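Local coordinates for protein NDP-N-acetyl-D-galactosaminuronic acid dehydrogenase (Methanosarcina mazei Go1, PDB 3G79) that probably oxidises UDP-N-acetyl-mannosamine to the corresponding uronic acid, using two molecules of NAD as acceptor, as a member of the UDP-glucose/GDP-mannose dehydrogenase family, at residues Ala357-Ala362 and Asp416-Leu421; Ile364-Asp369 and Gly423-Ser428. All coordinates share one frame; numbering follows the deposited sequence.

Interaction 1 (Ala357-Ala362 and Asp416-Leu421); sequences AMLGWA and DAIVVL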
loop_
_atom_site.group_PDB
_atom_site.type_symbol
_atom_site.label_atom_id
_atom_site.label_comp_id
_atom_site.label_asym_id
_atom_site.label_seq_id
_atom_site.Cartn_x
_atom_site.Cartn_y
_atom_site.Cartn_z
ATOM N N ALA A 357 6.074 27.133 20.485
ATOM C CA ALA A 357 7.341 26.990 19.739
ATOM C C ALA A 357 7.184 25.854 18.755
ATOM O O ALA A 357 7.048 24.667 19.143
ATOM C CB ALA A 357 8.544 26.727 20.678
ATOM N N MET A 358 7.132 26.254 17.488
ATOM C CA MET A 358 7.174 25.365 16.350
ATOM C C MET A 358 8.605 24.931 16.069
ATOM O O MET A 358 9.448 25.716 15.596
ATOM C CB MET A 358 6.591 26.075 15.136
ATOM C CG MET A 358 5.096 26.391 15.335
ATOM S SD MET A 358 4.178 26.684 13.857
ATOM C CE MET A 358 2.851 27.574 14.491
ATOM N N LEU A 359 8.885 23.672 16.370
ATOM C CA LEU A 359 10.165 23.081 16.027
ATOM C C LEU A 359 10.037 22.411 14.691
ATOM O O LEU A 359 9.570 21.287 14.595
ATOM C CB LEU A 359 10.547 22.055 17.076
ATOM C CG LEU A 359 11.343 22.563 18.278
ATOM C CD1 LEU A 359 10.751 23.813 18.888
ATOM C CD2 LEU A 359 11.426 21.416 19.279
ATOM N N GLY A 360 10.404 23.105 13.630
ATOM C CA GLY A 360 10.317 22.466 12.324
ATOM C C GLY A 360 9.339 23.115 11.377
ATOM O O GLY A 360 8.111 23.106 11.616
ATOM N N TRP A 361 9.895 23.683 10.304
ATOM C CA TRP A 361 9.123 24.311 9.250
ATOM C C TRP A 361 9.234 23.543 7.926
ATOM O O TRP A 361 8.233 23.382 7.237
ATOM C CB TRP A 361 9.569 25.755 9.078
ATOM C CG TRP A 361 8.772 26.511 8.078
ATOM C CD1 TRP A 361 9.151 26.827 6.831
ATOM C CD2 TRP A 361 7.457 27.061 8.253
ATOM N NE1 TRP A 361 8.177 27.560 6.209
ATOM C CE2 TRP A 361 7.124 27.719 7.065
ATOM C CE3 TRP A 361 6.551 27.086 9.312
ATOM C CZ2 TRP A 361 5.909 28.366 6.885
ATOM C CZ3 TRP A 361 5.360 27.734 9.140
ATOM C CH2 TRP A 361 5.045 28.373 7.940
ATOM N N ALA A 362 10.430 23.076 7.544
ATOM C CA ALA A 362 10.509 22.094 6.452
ATOM C C ALA A 362 9.774 20.822 6.872
ATOM O O ALA A 362 9.433 20.682 8.032
ATOM C CB ALA A 362 11.914 21.789 6.115
ATOM N N ASP A 416 4.705 27.896 26.119
ATOM C CA ASP A 416 3.716 27.024 26.773
ATOM C C ASP A 416 3.683 25.642 26.145
ATOM O O ASP A 416 3.623 24.656 26.860
ATOM C CB ASP A 416 2.319 27.664 26.766
ATOM C CG ASP A 416 2.282 28.957 27.558
ATOM O OD1 ASP A 416 2.114 28.893 28.789
ATOM O OD2 ASP A 416 2.441 30.044 26.964
ATOM N N ALA A 417 3.744 25.579 24.816
ATOM C CA ALA A 417 3.758 24.313 24.095
ATOM C C ALA A 417 4.977 24.192 23.203
ATOM O O ALA A 417 5.341 25.151 22.541
ATOM C CB ALA A 417 2.511 24.177 23.267
ATOM N N ILE A 418 5.616 23.021 23.212
ATOM C CA ILE A 418 6.671 22.712 22.273
ATOM C C ILE A 418 6.136 21.653 21.298
ATOM O O ILE A 418 5.744 20.538 21.704
ATOM C CB ILE A 418 7.965 22.236 22.972
ATOM C CG1 ILE A 418 8.564 23.330 23.828
ATOM C CG2 ILE A 418 9.025 21.794 21.951
ATOM C CD1 ILE A 418 9.260 22.796 25.032
ATOM N N VAL A 419 6.128 22.016 20.017
ATOM C CA VAL A 419 5.419 21.269 18.985
ATOM C C VAL A 419 6.352 20.885 17.816
ATOM O O VAL A 419 6.957 21.739 17.174
ATOM C CB VAL A 419 4.216 22.066 18.501
ATOM C CG1 VAL A 419 3.392 21.252 17.549
ATOM C CG2 VAL A 419 3.352 22.470 19.712
ATOM N N VAL A 420 6.492 19.588 17.575
ATOM C CA VAL A 420 7.546 19.104 16.681
ATOM C C VAL A 420 6.896 18.707 15.343
ATOM O O VAL A 420 6.001 17.861 15.334
ATOM C CB VAL A 420 8.323 17.915 17.342
ATOM C CG1 VAL A 420 9.377 17.392 16.418
ATOM C CG2 VAL A 420 8.989 18.340 18.671
ATOM N N LEU A 421 7.312 19.341 14.234
ATOM C CA LEU A 421 6.637 19.105 12.935
ATOM C C LEU A 421 7.538 18.578 11.813
ATOM O O LEU A 421 7.044 18.064 10.795
ATOM C CB LEU A 421 5.828 20.327 12.460
ATOM C CG LEU A 421 4.775 20.812 13.465
ATOM C CD1 LEU A 421 5.403 21.787 14.435
ATOM C CD2 LEU A 421 3.602 21.465 12.779
#
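Ala357 to Leu359 and Ala417 to Val420 run side by side as parallel strands, their axes 4.9 Å apart at closest and 21° from exact alignment. Four backbone bonds fix the register. Ala357 N donates to Ala417 O at 2.9 Å, Ala357 O accepts from Val419 N, and Leu359 N reaches Val419 O at 2.8 Å. The fourth, from Leu421 N to Leu359 O, has its donor one residue past the end of strand 417-420, tilted 27° from the carbonyl plane. On one face, the CD2 methyl of Leu359 meets Ile418 CG2 at 3.6 Å and Val420 CG2 at 4.0 Å, so a single branch spans two residues of the neighbouring strand. Ile418 presents CG2 there because CG1 is turned beside its own backbone N (chi1 -64°). Val412 and Leu408 of helix 408-412 also touch Leu359. On the opposite face, Met358 and Val419 lie under Tyr378 of helix 375-385. Beyond the strands, Gly360 O has Leu421 CB 3.7 Å away and accepts a bond from Ser375 OG; Gly360 has a positive phi, and a side chain there would jam against the preceding carbonyl. Backbone polar groups paired in register, with helices on both faces, mark central strands of a Rossmann-like domain, here the UDP-binding one.

Interaction 2 (Ile364-Asp369 and Gly423-Ser428); sequences IKDSDD and GHSAYS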
loop_
_atom_site.group_PDB
_atom_site.type_symbol
_atom_site.label_atom_id
_atom_site.label_comp_id
_atom_site.label_asym_id
_atom_site.label_seq_id
_atom_site.Cartn_x
_atom_site.Cartn_y
_atom_site.Cartn_z
ATOM N N ILE A 364 10.709 17.401 5.619
ATOM C CA ILE A 364 11.636 16.240 5.580
ATOM C C ILE A 364 12.811 16.384 6.540
ATOM O O ILE A 364 13.417 17.440 6.614
ATOM C CB ILE A 364 12.239 15.912 4.155
ATOM C CG1 ILE A 364 11.275 16.239 3.011
ATOM C CG2 ILE A 364 12.679 14.441 4.097
ATOM C CD1 ILE A 364 11.509 17.596 2.456
ATOM N N LYS A 365 13.138 15.286 7.219
ATOM C CA LYS A 365 14.235 15.208 8.170
ATOM C C LYS A 365 15.472 15.876 7.607
ATOM O O LYS A 365 16.155 15.288 6.797
ATOM C CB LYS A 365 14.535 13.742 8.507
ATOM C CG LYS A 365 15.719 13.510 9.447
ATOM C CD LYS A 365 15.811 12.032 9.825
ATOM C CE LYS A 365 16.863 11.743 10.925
ATOM N NZ LYS A 365 16.831 10.295 11.415
ATOM N N ASP A 366 15.719 17.120 8.011
ATOM C CA ASP A 366 16.928 17.896 7.638
ATOM C C ASP A 366 16.952 18.531 6.248
ATOM O O ASP A 366 18.008 18.670 5.646
ATOM C CB ASP A 366 18.201 17.098 7.923
ATOM C CG ASP A 366 18.408 16.871 9.408
ATOM O OD1 ASP A 366 18.827 15.759 9.786
ATOM O OD2 ASP A 366 18.132 17.802 10.207
ATOM N N SER A 367 15.786 18.940 5.756
ATOM C CA SER A 367 15.705 19.538 4.438
ATOM C C SER A 367 15.509 21.028 4.521
ATOM O O SER A 367 14.946 21.515 5.486
ATOM C CB SER A 367 14.537 18.963 3.672
ATOM O OG SER A 367 14.200 19.821 2.590
ATOM N N ASP A 368 15.935 21.734 3.480
ATOM C CA ASP A 368 15.739 23.184 3.365
ATOM C C ASP A 368 14.457 23.630 2.652
ATOM O O ASP A 368 14.330 24.793 2.280
ATOM C CB ASP A 368 16.966 23.844 2.694
ATOM C CG ASP A 368 17.089 23.552 1.188
ATOM O OD1 ASP A 368 18.116 23.973 0.610
ATOM O OD2 ASP A 368 16.202 22.930 0.568
ATOM N N ASP A 369 13.511 22.726 2.446
ATOM C CA ASP A 369 12.381 23.098 1.626
ATOM C C ASP A 369 11.034 22.957 2.300
ATOM O O ASP A 369 10.731 21.947 2.968
ATOM C CB ASP A 369 12.392 22.333 0.300
ATOM C CG ASP A 369 11.682 21.005 0.395
ATOM O OD1 ASP A 369 10.845 20.691 -0.502
ATOM O OD2 ASP A 369 11.963 20.308 1.400
ATOM N N GLY A 423 11.037 16.054 11.384
ATOM C CA GLY A 423 11.931 15.154 12.102
ATOM C C GLY A 423 13.425 15.498 12.098
ATOM O O GLY A 423 14.257 14.593 12.247
ATOM N N HIS A 424 13.777 16.788 11.979
ATOM C CA HIS A 424 15.184 17.221 11.990
ATOM C C HIS A 424 15.972 16.562 13.098
ATOM O O HIS A 424 15.404 16.204 14.136
ATOM C CB HIS A 424 15.276 18.721 12.141
ATOM C CG HIS A 424 14.703 19.461 10.986
ATOM N ND1 HIS A 424 14.708 18.952 9.702
ATOM C CD2 HIS A 424 14.110 20.672 10.911
ATOM C CE1 HIS A 424 14.121 19.812 8.893
ATOM N NE2 HIS A 424 13.763 20.872 9.600
ATOM N N SER A 425 17.278 16.397 12.894
ATOM C CA SER A 425 18.096 15.685 13.874
ATOM C C SER A 425 18.269 16.493 15.163
ATOM O O SER A 425 18.331 15.911 16.279
ATOM C CB SER A 425 19.438 15.260 13.268
ATOM O OG SER A 425 19.268 14.183 12.349
ATOM N N ALA A 426 18.308 17.822 15.018
ATOM C CA ALA A 426 18.345 18.733 16.159
ATOM C C ALA A 426 17.233 18.416 17.170
ATOM O O ALA A 426 17.421 18.550 18.395
ATOM C CB ALA A 426 18.234 20.165 15.691
ATOM N N TYR A 427 16.091 17.966 16.658
ATOM C CA TYR A 427 14.952 17.691 17.508
ATOM C C TYR A 427 15.043 16.312 18.144
ATOM O O TYR A 427 14.486 16.089 19.212
ATOM C CB TYR A 427 13.637 17.897 16.746
ATOM C CG TYR A 427 13.537 19.253 16.059
ATOM C CD1 TYR A 427 14.274 20.350 16.517
ATOM C CD2 TYR A 427 12.715 19.436 14.967
ATOM C CE1 TYR A 427 14.191 21.559 15.906
ATOM C CE2 TYR A 427 12.609 20.664 14.358
ATOM C CZ TYR A 427 13.353 21.716 14.832
ATOM O OH TYR A 427 13.249 22.941 14.219
ATOM N N SER A 428 15.764 15.393 17.504
ATOM C CA SER A 428 15.976 14.055 18.079
ATOM C C SER A 428 16.984 14.111 19.227
ATOM O O SER A 428 16.999 13.229 20.098
ATOM C CB SER A 428 16.433 13.058 17.001
ATOM O OG SER A 428 15.812 11.781 17.189
#
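The carboxylate of Asp366 is gripped at both oxygens by Ser425: OG of Ser425 donates to Asp366 OD1 at 3.0 Å through the syn lone pair, and Ser425 N donates to Asp366 OD2 at 3.2 Å, on the syn side but 27° out of the carboxylate plane. Tyr395 OH is a further hydrogen-bond partner of OD2. The Asp366 backbone is also held, since its N donates to His424 ND1 at 2.7 Å, only 9° out of the imidazole plane. With ND1 accepting, NE2 of His424 is hydrogen-bonded to Asp393 OD1, which fits a ring protonated at NE2. At the ring edge, CE1 of His424 lies 3.4 Å from Ile364 O, the carbonyl that closes the type II turn Ile364-Ser367 by accepting from Ser367 N. Lys365 runs extended, its CG placed anti to the backbone N (chi1 177°) and lying 3.3 Å from Gly423 O. An alanine in place of Asp366 would probably leave Ser425 N and OG without their carboxylate mate and the side chain of Ser425 more able to turn. The bonds imply a mainly polar junction: a carboxylate at the first residue of the weakly bonded helix 425-428, and an imidazole held at both nitrogens, join two loops.

Overall arrangement
Followed from the N terminus, the chain passes through 357-362 and 364-369 in succession, then, after helix 375-385, strand 388-392 and helix 408-412, returns through 416-421 and 423-428. Each contact therefore closes a loop with 53 residues between its segments, and the two loops cross, because their segments alternate. Interaction 1 pairs neighbouring strands 355-359 and 417-420 within the six-stranded parallel sheet; interaction 2 joins the loops that leave the ends of those same strands. Their centres lie about 12 Å apart, and they touch directly: Tyr427 OH is 2.9 Å from Gly360 N. Together they tie the buried sheet to its surface loops inside the UDP-binding domain.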